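Local structure of salmonella typhimurium DB7155 bacteriophage DET7 tailspike (Bacteriophage, 2V5I) at residues N87-E92 with R169-L174; S191-G196 with R221-S226; A156-R161 with A176-R181; H185-D190 with G214-G219. The protein probably binds and hydrolyses the O-antigen of its Salmonella host as the trimeric, beta-helical receptor-binding tailspike of phage Det7. One frame throughout, in Å; residues are numbered along the deposited sequence.

Interaction 1: N87-E92 with R169-L174; sequences NQPFME and RNAGGL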
loop_
_atom_site.group_PDB
_atom_site.type_symbol
_atom_site.label_atom_id
_atom_site.label_comp_id
_atom_site.label_asym_id
_atom_site.label_seq_id
_atom_site.Cartn_x
_atom_site.Cartn_y
_atom_site.Cartn_z
ATOM N N ASN A 87 8.916 25.927 -17.981
ATOM C CA ASN A 87 9.833 25.419 -16.954
ATOM C C ASN A 87 10.095 26.446 -15.878
ATOM O O ASN A 87 10.527 27.572 -16.150
ATOM C CB ASN A 87 11.190 25.052 -17.604
ATOM C CG ASN A 87 11.083 23.869 -18.539
ATOM O OD1 ASN A 87 11.400 23.934 -19.763
ATOM N ND2 ASN A 87 10.630 22.782 -17.994
ATOM N N GLN A 88 9.886 26.040 -14.623
ATOM C CA GLN A 88 10.249 26.825 -13.446
ATOM C C GLN A 88 9.626 28.222 -13.335
ATOM O O GLN A 88 10.270 29.172 -12.869
ATOM C CB GLN A 88 11.803 26.899 -13.235
ATOM C CG GLN A 88 12.498 25.582 -12.974
ATOM C CD GLN A 88 14.041 25.690 -12.979
ATOM O OE1 GLN A 88 14.685 25.566 -14.024
ATOM N NE2 GLN A 88 14.620 25.901 -11.823
ATOM N N PRO A 89 8.328 28.356 -13.720
ATOM C CA PRO A 89 7.709 29.648 -13.530
ATOM C C PRO A 89 7.623 29.951 -12.031
ATOM O O PRO A 89 7.579 29.046 -11.182
ATOM C CB PRO A 89 6.325 29.490 -14.147
ATOM C CG PRO A 89 6.027 28.051 -13.961
ATOM C CD PRO A 89 7.363 27.357 -14.156
ATOM N N PHE A 90 7.615 31.242 -11.687
ATOM C CA PHE A 90 7.438 31.640 -10.297
ATOM C C PHE A 90 6.489 32.865 -10.291
ATOM O O PHE A 90 6.865 33.948 -10.801
ATOM C CB PHE A 90 8.796 32.009 -9.657
ATOM C CG PHE A 90 8.762 32.175 -8.167
ATOM C CD1 PHE A 90 8.323 33.362 -7.585
ATOM C CD2 PHE A 90 9.167 31.152 -7.334
ATOM C CE1 PHE A 90 8.301 33.533 -6.181
ATOM C CE2 PHE A 90 9.125 31.285 -5.950
ATOM C CZ PHE A 90 8.703 32.496 -5.366
ATOM N N MET A 91 5.262 32.702 -9.738
ATOM C CA MET A 91 4.271 33.775 -9.628
ATOM C C MET A 91 4.333 34.382 -8.232
ATOM O O MET A 91 4.294 33.640 -7.244
ATOM C CB MET A 91 2.889 33.173 -9.865
ATOM C CG MET A 91 2.754 32.521 -11.171
ATOM S SD MET A 91 3.087 33.509 -12.638
ATOM C CE MET A 91 1.903 34.819 -12.472
ATOM N N GLU A 92 4.496 35.715 -8.121
ATOM C CA GLU A 92 4.559 36.371 -6.798
ATOM C C GLU A 92 3.636 37.582 -6.786
ATOM O O GLU A 92 3.603 38.366 -7.746
ATOM C CB GLU A 92 5.989 36.786 -6.492
ATOM C CG GLU A 92 6.105 37.639 -5.214
ATOM C CD GLU A 92 7.514 37.895 -4.780
ATOM O OE1 GLU A 92 8.462 37.196 -5.214
ATOM O OE2 GLU A 92 7.680 38.809 -3.934
ATOM N N ARG A 169 6.283 22.723 -15.449
ATOM C CA ARG A 169 7.173 21.886 -14.670
ATOM C C ARG A 169 7.872 22.703 -13.593
ATOM O O ARG A 169 8.331 23.826 -13.865
ATOM C CB ARG A 169 8.235 21.269 -15.588
ATOM C CG ARG A 169 7.645 20.354 -16.687
ATOM C CD ARG A 169 8.718 19.794 -17.606
ATOM N NE ARG A 169 8.086 19.061 -18.712
ATOM C CZ ARG A 169 8.675 18.779 -19.876
ATOM N NH1 ARG A 169 9.931 19.158 -20.119
ATOM N NH2 ARG A 169 7.992 18.125 -20.800
ATOM N N ASN A 170 7.961 22.160 -12.381
ATOM C CA ASN A 170 8.752 22.815 -11.281
ATOM C C ASN A 170 8.303 24.243 -10.964
ATOM O O ASN A 170 9.124 25.150 -10.685
ATOM C CB ASN A 170 10.241 22.733 -11.657
ATOM C CG ASN A 170 10.707 21.315 -11.873
ATOM O OD1 ASN A 170 10.706 20.516 -10.935
ATOM N ND2 ASN A 170 11.115 20.987 -13.085
ATOM N N ALA A 171 6.976 24.410 -10.963
ATOM C CA ALA A 171 6.351 25.732 -10.646
ATOM C C ALA A 171 6.570 26.120 -9.207
ATOM O O ALA A 171 6.600 25.300 -8.296
ATOM C CB ALA A 171 4.866 25.731 -10.944
ATOM N N GLY A 172 6.741 27.426 -9.004
ATOM C CA GLY A 172 6.771 27.987 -7.669
ATOM C C GLY A 172 5.930 29.236 -7.531
ATOM O O GLY A 172 5.263 29.720 -8.444
ATOM N N GLY A 173 5.957 29.778 -6.323
ATOM C CA GLY A 173 5.311 31.071 -6.092
ATOM C C GLY A 173 5.081 31.454 -4.667
ATOM O O GLY A 173 5.349 30.669 -3.721
ATOM N N LEU A 174 4.675 32.730 -4.524
ATOM C CA LEU A 174 4.276 33.339 -3.259
ATOM C C LEU A 174 2.959 34.048 -3.466
ATOM O O LEU A 174 2.862 34.984 -4.270
ATOM C CB LEU A 174 5.327 34.385 -2.828
ATOM C CG LEU A 174 6.701 33.827 -2.396
ATOM C CD1 LEU A 174 7.683 34.969 -2.138
ATOM C CD2 LEU A 174 6.598 33.025 -1.176
HETATM O O HOH W 1 11.491 22.751 -15.317
#
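Residues 87-92 and 169-174 are parallel neighbours on successive rungs of the tailspike's right-handed beta-helix, paired Asn87 to Arg169 at one end and Glu92 to Leu174 at the other. The ladder is interrupted at Gln88 and Asn170, which both take up left-handed backbone angles and bend the two rungs together. Gln88 N donates to Arg169 O at 2.8 Å, Gly172 N to Pro89 O, and Leu174 N to Met91 O at 2.9 Å; the bond from Met91 N to Gly172 O is longer, 3.3 Å, and its donor lies well above the carbonyl plane. Phe90 carries the side-chain contact. With CG anti to the backbone N (chi1 -169°), its ring lies over Gly173, whose CA sits 3.7 Å from the ring centroid in a CH-pi contact, while Phe90 CZ meets Leu174 CG at 3.8 Å. Gly173 CA lies 3.0 Å from Met91 O, so the rungs meet closely at this glycine. Glu92 runs alongside Leu174, its carboxylate carbon CD against the methyl CD1; its oxygens form salt bridges with Lys68 and Lys124. At the other end a water accepts from Asn87 ND2 (2.8 Å) and Asn170 ND2 (2.9 Å). Pro89 CG and Ala171 CB touch on the inner side, where Tyr178 of strand 176-181 packs on both residues. Strand 62-65 borders Asn87 and Pro89, and strand 187-196 follows beyond Ala171 and Leu174.

Interaction 2: S191-G196 with R221-S226; sequences SDSIIG and RVHYGS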
loop_
_atom_site.group_PDB
_atom_site.type_symbol
_atom_site.label_atom_id
_atom_site.label_comp_id
_atom_site.label_asym_id
_atom_site.label_seq_id
_atom_site.Cartn_x
_atom_site.Cartn_y
_atom_site.Cartn_z
ATOM N N SER A 191 5.624 20.400 -8.763
ATOM C CA SER A 191 5.521 21.726 -8.135
ATOM C C SER A 191 6.421 21.849 -6.932
ATOM O O SER A 191 6.534 20.946 -6.120
ATOM C CB SER A 191 4.083 21.965 -7.720
ATOM O OG SER A 191 3.245 22.000 -8.912
ATOM N N ASP A 192 7.056 23.004 -6.831
ATOM C CA ASP A 192 8.117 23.257 -5.882
ATOM C C ASP A 192 7.635 24.034 -4.663
ATOM O O ASP A 192 8.089 25.158 -4.395
ATOM C CB ASP A 192 9.184 24.059 -6.602
ATOM C CG ASP A 192 10.431 24.186 -5.792
ATOM O OD1 ASP A 192 10.622 23.369 -4.847
ATOM O OD2 ASP A 192 11.246 25.104 -6.110
ATOM N N SER A 193 6.693 23.445 -3.920
ATOM C CA SER A 193 6.178 24.037 -2.666
ATOM C C SER A 193 5.621 25.429 -2.914
ATOM O O SER A 193 6.011 26.435 -2.293
ATOM C CB SER A 193 7.244 24.039 -1.554
ATOM O OG SER A 193 7.537 22.685 -1.227
ATOM N N ILE A 194 4.733 25.499 -3.893
ATOM C CA ILE A 194 4.067 26.730 -4.258
ATOM C C ILE A 194 3.314 27.240 -3.023
ATOM O O ILE A 194 2.520 26.503 -2.440
ATOM C CB ILE A 194 3.063 26.504 -5.376
ATOM C CG1 ILE A 194 3.718 25.952 -6.642
ATOM C CG2 ILE A 194 2.344 27.829 -5.728
ATOM C CD1 ILE A 194 2.725 25.368 -7.668
ATOM N N ILE A 195 3.554 28.498 -2.609
ATOM C CA ILE A 195 2.768 29.071 -1.552
ATOM C C ILE A 195 1.535 29.731 -2.183
ATOM O O ILE A 195 1.637 30.710 -2.938
ATOM C CB ILE A 195 3.534 30.172 -0.752
ATOM C CG1 ILE A 195 4.831 29.670 -0.153
ATOM C CG2 ILE A 195 2.652 30.775 0.311
ATOM C CD1 ILE A 195 4.720 28.455 0.504
ATOM N N GLY A 196 0.354 29.178 -1.890
ATOM C CA GLY A 196 -0.898 29.723 -2.398
ATOM C C GLY A 196 -1.329 31.092 -1.919
ATOM O O GLY A 196 -0.876 31.541 -0.904
ATOM N N ARG A 221 4.557 19.525 -4.504
ATOM C CA ARG A 221 3.865 19.973 -3.313
ATOM C C ARG A 221 3.355 21.392 -3.457
ATOM O O ARG A 221 3.917 22.218 -4.183
ATOM C CB ARG A 221 4.875 20.087 -2.151
ATOM C CG ARG A 221 5.846 19.033 -1.919
ATOM C CD ARG A 221 7.026 19.516 -1.012
ATOM N NE ARG A 221 6.527 20.046 0.249
ATOM C CZ ARG A 221 6.209 19.325 1.327
ATOM N NH1 ARG A 221 6.263 17.989 1.303
ATOM N NH2 ARG A 221 5.707 19.928 2.411
ATOM N N VAL A 222 2.268 21.645 -2.729
ATOM C CA VAL A 222 1.697 22.968 -2.540
ATOM C C VAL A 222 1.443 23.246 -1.049
ATOM O O VAL A 222 1.205 22.346 -0.296
ATOM C CB VAL A 222 0.423 23.158 -3.372
ATOM C CG1 VAL A 222 0.716 22.976 -4.866
ATOM C CG2 VAL A 222 -0.675 22.234 -2.972
ATOM N N HIS A 223 1.577 24.530 -0.672
ATOM C CA HIS A 223 1.492 24.992 0.732
ATOM C C HIS A 223 0.504 26.172 0.885
ATOM O O HIS A 223 0.411 27.053 -0.005
ATOM C CB HIS A 223 2.838 25.521 1.224
ATOM C CG HIS A 223 3.913 24.496 1.420
ATOM N ND1 HIS A 223 5.100 24.816 2.032
ATOM C CD2 HIS A 223 3.982 23.165 1.121
ATOM C CE1 HIS A 223 5.869 23.733 2.103
ATOM N NE2 HIS A 223 5.208 22.711 1.577
ATOM N N TYR A 224 -0.231 26.162 2.001
ATOM C CA TYR A 224 -1.131 27.262 2.371
ATOM C C TYR A 224 -2.197 27.488 1.264
ATOM O O TYR A 224 -2.761 26.495 0.765
ATOM C CB TYR A 224 -0.304 28.538 2.740
ATOM C CG TYR A 224 0.520 28.336 3.991
ATOM C CD1 TYR A 224 -0.074 28.187 5.197
ATOM C CD2 TYR A 224 1.933 28.303 3.945
ATOM C CE1 TYR A 224 0.684 27.995 6.380
ATOM C CE2 TYR A 224 2.678 28.120 5.093
ATOM C CZ TYR A 224 2.071 27.938 6.276
ATOM O OH TYR A 224 2.814 27.719 7.432
ATOM N N GLY A 225 -2.513 28.732 0.930
ATOM C CA GLY A 225 -3.647 29.049 0.062
ATOM C C GLY A 225 -4.907 29.191 0.926
ATOM O O GLY A 225 -5.093 28.525 1.945
ATOM N N SER A 226 -5.795 30.078 0.514
ATOM C CA SER A 226 -7.040 30.265 1.252
ATOM C C SER A 226 -8.093 29.227 0.823
ATOM O O SER A 226 -9.134 29.073 1.522
ATOM C CB SER A 226 -7.635 31.614 0.925
ATOM O OG SER A 226 -6.796 32.688 1.288
HETATM O O HOH W 2 -2.016 31.589 1.610
#
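Strands 191-196 and 221-224 run parallel at 20°, axes 4.3 Å apart at closest, as adjacent rungs of the beta-helix. Arg221 N donates to Ser191 O, His223 N to Ile194 O at 2.8 Å, and Gly196 N to His223 O in a nearly straight bond of 170°. Between the first two, Ser193 takes left-handed backbone angles, and the bond from Ile194 N to Arg221 O is weak. The side chains of Ser193, Arg221 and His223 form a polar cluster. Arg221 bends at chi3 (56°), which swings NE back toward His223, and its NE and NH2 both donate to His223 NE2, NH2 at 2.9 Å. This double grip helps hold the imidazole's rotation and is consistent with NE2 acting as an unprotonated acceptor. Ser193 CB lies over one face of that imidazole, 4.0 Å from the centroid, and Ser193 OG accepts a weak bond from Arg221 NE. Arg221 NH2 also reaches Ser240 O of the second subunit across the trimer interface. Ile195 CD1 packs against His223 CB at 3.6 Å. Where the backbones come together at Gly196 and Gly225, a water donates to Gly196 O at 2.8 Å and accepts from Gly225 N at 3.0 Å.

Interaction 3: A156-R161 with A176-R181; sequences ATLDIR and AAYLFR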
loop_
_atom_site.group_PDB
_atom_site.type_symbol
_atom_site.label_atom_id
_atom_site.label_comp_id
_atom_site.label_asym_id
_atom_site.label_seq_id
_atom_site.Cartn_x
_atom_site.Cartn_y
_atom_site.Cartn_z
ATOM N N ALA A 156 -1.290 36.207 -7.349
ATOM C CA ALA A 156 -0.689 36.317 -8.689
ATOM C C ALA A 156 -1.061 35.047 -9.465
ATOM O O ALA A 156 -0.545 34.008 -9.150
ATOM C CB ALA A 156 0.809 36.388 -8.623
ATOM N N THR A 157 -1.906 35.197 -10.471
ATOM C CA THR A 157 -2.471 34.046 -11.187
ATOM C C THR A 157 -1.874 33.952 -12.590
ATOM O O THR A 157 -1.955 34.908 -13.368
ATOM C CB THR A 157 -4.000 34.134 -11.292
ATOM O OG1 THR A 157 -4.566 34.168 -9.981
ATOM C CG2 THR A 157 -4.561 32.893 -12.073
ATOM N N LEU A 158 -1.336 32.771 -12.907
ATOM C CA LEU A 158 -1.045 32.416 -14.310
ATOM C C LEU A 158 -2.270 31.728 -14.891
ATOM O O LEU A 158 -2.631 30.653 -14.455
ATOM C CB LEU A 158 0.201 31.537 -14.473
ATOM C CG LEU A 158 0.627 31.368 -15.930
ATOM C CD1 LEU A 158 0.981 32.682 -16.569
ATOM C CD2 LEU A 158 1.803 30.437 -15.949
ATOM N N ASP A 159 -2.909 32.357 -15.880
ATOM C CA ASP A 159 -4.228 31.943 -16.420
ATOM C C ASP A 159 -3.963 31.479 -17.857
ATOM O O ASP A 159 -3.792 32.293 -18.760
ATOM C CB ASP A 159 -5.210 33.136 -16.314
ATOM C CG ASP A 159 -6.607 32.839 -16.803
ATOM O OD1 ASP A 159 -6.789 31.889 -17.597
ATOM O OD2 ASP A 159 -7.543 33.591 -16.367
ATOM N N ILE A 160 -3.959 30.165 -18.064
ATOM C CA ILE A 160 -3.736 29.568 -19.391
ATOM C C ILE A 160 -5.086 29.185 -19.980
ATOM O O ILE A 160 -5.877 28.495 -19.353
ATOM C CB ILE A 160 -2.787 28.378 -19.265
ATOM C CG1 ILE A 160 -1.392 28.906 -18.844
ATOM C CG2 ILE A 160 -2.726 27.632 -20.597
ATOM C CD1 ILE A 160 -0.430 27.865 -18.616
ATOM N N ARG A 161 -5.391 29.702 -21.181
ATOM C CA ARG A 161 -6.742 29.623 -21.735
ATOM C C ARG A 161 -6.824 28.784 -23.010
ATOM O O ARG A 161 -5.998 28.920 -23.908
ATOM C CB ARG A 161 -7.235 31.044 -22.048
ATOM C CG ARG A 161 -7.435 31.778 -20.796
ATOM C CD ARG A 161 -8.167 33.008 -20.936
ATOM N NE ARG A 161 -8.288 33.616 -19.635
ATOM C CZ ARG A 161 -8.866 34.794 -19.411
ATOM N NH1 ARG A 161 -9.393 35.473 -20.434
ATOM N NH2 ARG A 161 -8.912 35.287 -18.168
ATOM N N ALA A 176 0.388 32.594 -4.888
ATOM C CA ALA A 176 0.300 32.261 -6.300
ATOM C C ALA A 176 -0.888 31.367 -6.618
ATOM O O ALA A 176 -1.402 30.676 -5.750
ATOM C CB ALA A 176 1.582 31.532 -6.734
ATOM N N ALA A 177 -1.351 31.468 -7.865
ATOM C CA ALA A 177 -2.305 30.497 -8.430
ATOM C C ALA A 177 -1.965 30.153 -9.873
ATOM O O ALA A 177 -1.511 30.979 -10.605
ATOM C CB ALA A 177 -3.692 31.030 -8.363
ATOM N N TYR A 178 -2.211 28.878 -10.254
ATOM C CA TYR A 178 -2.100 28.437 -11.597
ATOM C C TYR A 178 -3.475 27.950 -12.018
ATOM O O TYR A 178 -4.070 27.102 -11.369
ATOM C CB TYR A 178 -1.061 27.296 -11.668
ATOM C CG TYR A 178 0.341 27.819 -11.429
ATOM C CD1 TYR A 178 0.874 27.929 -10.119
ATOM C CD2 TYR A 178 1.138 28.235 -12.499
ATOM C CE1 TYR A 178 2.150 28.467 -9.925
ATOM C CE2 TYR A 178 2.409 28.772 -12.299
ATOM C CZ TYR A 178 2.911 28.851 -11.014
ATOM O OH TYR A 178 4.191 29.374 -10.891
ATOM N N LEU A 179 -4.012 28.538 -13.087
ATOM C CA LEU A 179 -5.402 28.331 -13.476
ATOM C C LEU A 179 -5.423 27.978 -14.939
ATOM O O LEU A 179 -4.833 28.680 -15.740
ATOM C CB LEU A 179 -6.186 29.628 -13.249
ATOM C CG LEU A 179 -7.588 29.698 -13.848
ATOM C CD1 LEU A 179 -8.475 28.594 -13.313
ATOM C CD2 LEU A 179 -8.144 31.047 -13.550
ATOM N N PHE A 180 -6.039 26.842 -15.283
ATOM C CA PHE A 180 -6.235 26.425 -16.658
ATOM C C PHE A 180 -7.724 26.527 -16.956
ATOM O O PHE A 180 -8.525 25.802 -16.339
ATOM C CB PHE A 180 -5.779 24.977 -16.815
ATOM C CG PHE A 180 -4.278 24.801 -16.749
ATOM C CD1 PHE A 180 -3.638 24.716 -15.509
ATOM C CD2 PHE A 180 -3.549 24.676 -17.887
ATOM C CE1 PHE A 180 -2.249 24.585 -15.467
ATOM C CE2 PHE A 180 -2.213 24.477 -17.856
ATOM C CZ PHE A 180 -1.571 24.411 -16.656
ATOM N N ARG A 181 -8.110 27.336 -17.957
ATOM C CA ARG A 181 -9.514 27.534 -18.293
ATOM C C ARG A 181 -9.760 26.879 -19.658
ATOM O O ARG A 181 -9.052 27.191 -20.638
ATOM C CB ARG A 181 -9.813 29.025 -18.450
ATOM C CG ARG A 181 -9.796 29.826 -17.190
ATOM C CD ARG A 181 -10.214 31.223 -17.563
ATOM N NE ARG A 181 -10.095 32.177 -16.468
ATOM C CZ ARG A 181 -11.030 32.336 -15.533
ATOM N NH1 ARG A 181 -12.091 31.540 -15.517
ATOM N NH2 ARG A 181 -10.866 33.238 -14.570
HETATM O O HOH W 3 -8.400 34.853 -14.194
#
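A salt-bridge network of Asp159, Arg161 and Arg181 crosses two adjacent parallel rungs of the beta-helix, strands 156-161 and 176-181. Arg161 grips its own strand's Asp159 side-on, NE to OD1 at 3.1 Å and NH2 to OD2 at 2.8 Å, meeting both oxygens from above the carboxylate plane. Arg181 reaches across from the next rung: its NE donates to Asp159 OD2 at 2.9 Å, nearly straight (172°) and on the syn side. The two arginines approach OD2 from opposite faces of its plane. Their guanidiniums stand almost perpendicular, 88° apart, and the shared carboxylate probably offsets the repulsion between Arg161 NH2 and Arg181 NE, 3.7 Å apart. A water donates to Asp159 OD2 and accepts from Arg181 NH2, while Arg181 NH1 continues to Glu205 on the following rung. Leu179 CD2 lies over one face of the Arg181 guanidinium and also touches Asp159 OD2. Further along this face, Thr157 CG2 packs on Leu179 CB at 3.8 Å.

The other face is mostly apolar. Leu158 CB and CD2 lie obliquely against CD2 and CE2 of Tyr178, and Ile160 runs alongside Phe180, its CD1 3.9 Å from Phe180 CE2. Tyr178 OH is hydrogen-bonded to Gly172 O. Ile168 packs on Ile160 and both rings, and Phe204 stacks on Phe180. Five backbone bonds of 2.9 to 3.0 Å, from Ala177 N to Ala156 O through to Arg181 N to Ile160 O, hold the strands in exact register. Such in-register pairing of successive parallel rungs, with side chains aligned row upon row inside and out, is characteristic of parallel beta-helices.

Interaction 4: H185-D190 with G214-G219; sequences HCKVID and GNYVIG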
loop_
_atom_site.group_PDB
_atom_site.type_symbol
_atom_site.label_atom_id
_atom_site.label_comp_id
_atom_site.label_asym_id
_atom_site.label_seq_id
_atom_site.Cartn_x
_atom_site.Cartn_y
_atom_site.Cartn_z
ATOM N N HIS A 185 -5.680 17.749 -21.600
ATOM C CA HIS A 185 -4.366 17.127 -21.638
ATOM C C HIS A 185 -3.229 18.004 -21.135
ATOM O O HIS A 185 -2.102 17.855 -21.624
ATOM C CB HIS A 185 -4.108 16.630 -23.056
ATOM C CG HIS A 185 -5.028 15.522 -23.428
ATOM N ND1 HIS A 185 -6.096 15.698 -24.279
ATOM C CD2 HIS A 185 -5.102 14.243 -22.985
ATOM C CE1 HIS A 185 -6.771 14.562 -24.365
ATOM N NE2 HIS A 185 -6.187 13.665 -23.601
ATOM N N CYS A 186 -3.519 18.843 -20.152
ATOM C CA CYS A 186 -2.531 19.743 -19.553
ATOM C C CYS A 186 -2.072 19.169 -18.211
ATOM O O CYS A 186 -2.824 18.510 -17.524
ATOM C CB CYS A 186 -3.038 21.188 -19.400
ATOM S SG CYS A 186 -3.294 21.983 -21.046
ATOM N N LYS A 187 -0.809 19.394 -17.878
ATOM C CA LYS A 187 -0.264 18.828 -16.644
ATOM C C LYS A 187 0.564 19.828 -15.876
ATOM O O LYS A 187 1.285 20.624 -16.499
ATOM C CB LYS A 187 0.568 17.614 -16.989
ATOM C CG LYS A 187 -0.199 16.466 -17.686
ATOM C CD LYS A 187 0.712 15.328 -18.088
ATOM C CE LYS A 187 0.105 14.469 -19.258
ATOM N NZ LYS A 187 -0.215 15.170 -20.623
ATOM N N VAL A 188 0.531 19.722 -14.537
ATOM C CA VAL A 188 1.360 20.518 -13.674
ATOM C C VAL A 188 2.205 19.514 -12.902
ATOM O O VAL A 188 1.688 18.740 -12.117
ATOM C CB VAL A 188 0.535 21.417 -12.728
ATOM C CG1 VAL A 188 1.455 22.212 -11.803
ATOM C CG2 VAL A 188 -0.339 22.374 -13.579
ATOM N N ILE A 189 3.510 19.493 -13.204
ATOM C CA ILE A 189 4.403 18.464 -12.765
ATOM C C ILE A 189 5.452 18.998 -11.767
ATOM O O ILE A 189 6.044 20.089 -11.967
ATOM C CB ILE A 189 5.161 17.854 -13.991
ATOM C CG1 ILE A 189 4.170 17.202 -14.966
ATOM C CG2 ILE A 189 6.232 16.890 -13.544
ATOM C CD1 ILE A 189 4.728 17.119 -16.374
ATOM N N ASP A 190 5.708 18.223 -10.700
ATOM C CA ASP A 190 6.789 18.505 -9.734
ATOM C C ASP A 190 6.817 19.936 -9.170
ATOM O O ASP A 190 7.883 20.539 -8.986
ATOM C CB ASP A 190 8.146 18.155 -10.357
ATOM C CG ASP A 190 8.243 16.674 -10.747
ATOM O OD1 ASP A 190 7.543 15.829 -10.136
ATOM O OD2 ASP A 190 9.009 16.369 -11.709
ATOM N N GLY A 214 -7.861 14.587 -19.327
ATOM C CA GLY A 214 -6.430 14.438 -19.435
ATOM C C GLY A 214 -5.635 15.462 -18.605
ATOM O O GLY A 214 -4.410 15.590 -18.783
ATOM N N ASN A 215 -6.319 16.163 -17.703
ATOM C CA ASN A 215 -5.650 17.207 -16.917
ATOM C C ASN A 215 -5.200 16.633 -15.573
ATOM O O ASN A 215 -6.012 16.011 -14.856
ATOM C CB ASN A 215 -6.643 18.374 -16.636
ATOM C CG ASN A 215 -7.048 19.125 -17.914
ATOM O OD1 ASN A 215 -6.243 19.268 -18.834
ATOM N ND2 ASN A 215 -8.288 19.586 -17.973
ATOM N N TYR A 216 -3.910 16.838 -15.269
ATOM C CA TYR A 216 -3.309 16.253 -14.081
ATOM C C TYR A 216 -2.414 17.187 -13.329
ATOM O O TYR A 216 -1.815 18.102 -13.917
ATOM C CB TYR A 216 -2.346 15.113 -14.458
ATOM C CG TYR A 216 -2.898 13.847 -15.016
ATOM C CD1 TYR A 216 -3.140 13.743 -16.366
ATOM C CD2 TYR A 216 -3.177 12.794 -14.189
ATOM C CE1 TYR A 216 -3.641 12.516 -16.929
ATOM C CE2 TYR A 216 -3.703 11.562 -14.734
ATOM C CZ TYR A 216 -3.912 11.484 -16.102
ATOM O OH TYR A 216 -4.396 10.268 -16.620
ATOM N N VAL A 217 -2.230 16.852 -12.035
ATOM C CA VAL A 217 -1.153 17.351 -11.177
ATOM C C VAL A 217 -0.391 16.095 -10.763
ATOM O O VAL A 217 -0.988 15.125 -10.287
ATOM C CB VAL A 217 -1.646 18.167 -9.949
ATOM C CG1 VAL A 217 -0.458 18.751 -9.253
ATOM C CG2 VAL A 217 -2.651 19.271 -10.427
ATOM N N ILE A 218 0.902 16.053 -11.145
ATOM C CA ILE A 218 1.767 14.882 -10.928
ATOM C C ILE A 218 3.014 15.311 -10.124
ATOM O O ILE A 218 3.772 16.166 -10.581
ATOM C CB ILE A 218 2.123 14.136 -12.180
ATOM C CG1 ILE A 218 0.852 13.761 -12.952
ATOM C CG2 ILE A 218 2.846 12.835 -11.832
ATOM C CD1 ILE A 218 1.189 13.200 -14.373
ATOM N N GLY A 219 3.202 14.732 -8.967
ATOM C CA GLY A 219 4.339 15.020 -8.139
ATOM C C GLY A 219 4.317 16.393 -7.477
ATOM O O GLY A 219 3.400 17.187 -7.693
HETATM O O HOH W 4 -3.002 13.829 -20.450
HETATM O O HOH W 5 2.813 19.281 -9.370
#
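This is a parallel rung-to-rung contact of the beta-helix, joining 185-190 to 214-219 and ending at corners of the coil, Asp190 and Gly219. The short strands 187-189 and 216-218 pair residue for residue, 12° apart. Tyr216 N donates to Cys186 O, Val188 N to Tyr216 O, Ile218 N to Val188 O, and at the corner Asp190 N to Ile218 O at 2.8 Å. Ahead of the strands Asn215 OD1 stands in for a backbone carbonyl, accepting from Cys186 N at 3.1 Å in its amide plane. Asn215 ND2 bonds to Cys183 O and Asn235, which holds the amide's orientation. His185 CD2 lies 3.8 Å from Gly214 CA, the glycine letting the ring come close. Lys187 and Tyr216 run side by side, CG to CB at 4.1 Å. On the opposite face Val217 CG1, anti to the backbone N (chi1 -173°), touches Val188 O at 3.6 Å, and both valines pack on Ile202 inside the coil. Lys187 bends at chi4 (60°), and its NZ makes a salt bridge to Asp192 of the third subunit. The same NZ donates to a water at 3.1 Å, which donates to Gly214 O at 2.8 Å.

All four contacts join rungs of one beta-helix, with centres about 10 to 15 Å apart. Interactions 1, 2 and 4 follow the curled run of parallel strands including 85-92, 187-196 and 220-224; interaction 3 belongs to the run containing 156-161 and 176-181. Interactions 1 and 3 alternate along the chain and close before interactions 2 and 4 open; these two also alternate, dividing strand 187-196. Probable backbone hydrogen bonds tie interaction 1 to interaction 2, Asp192 N with Ala171 O, and to interaction 4, Asn170 N with Ile189 O. Tyr178 and Phe180 of interaction 3 reach interactions 1 and 4. The coil is thus built rung by rung, both runs closing round one interior.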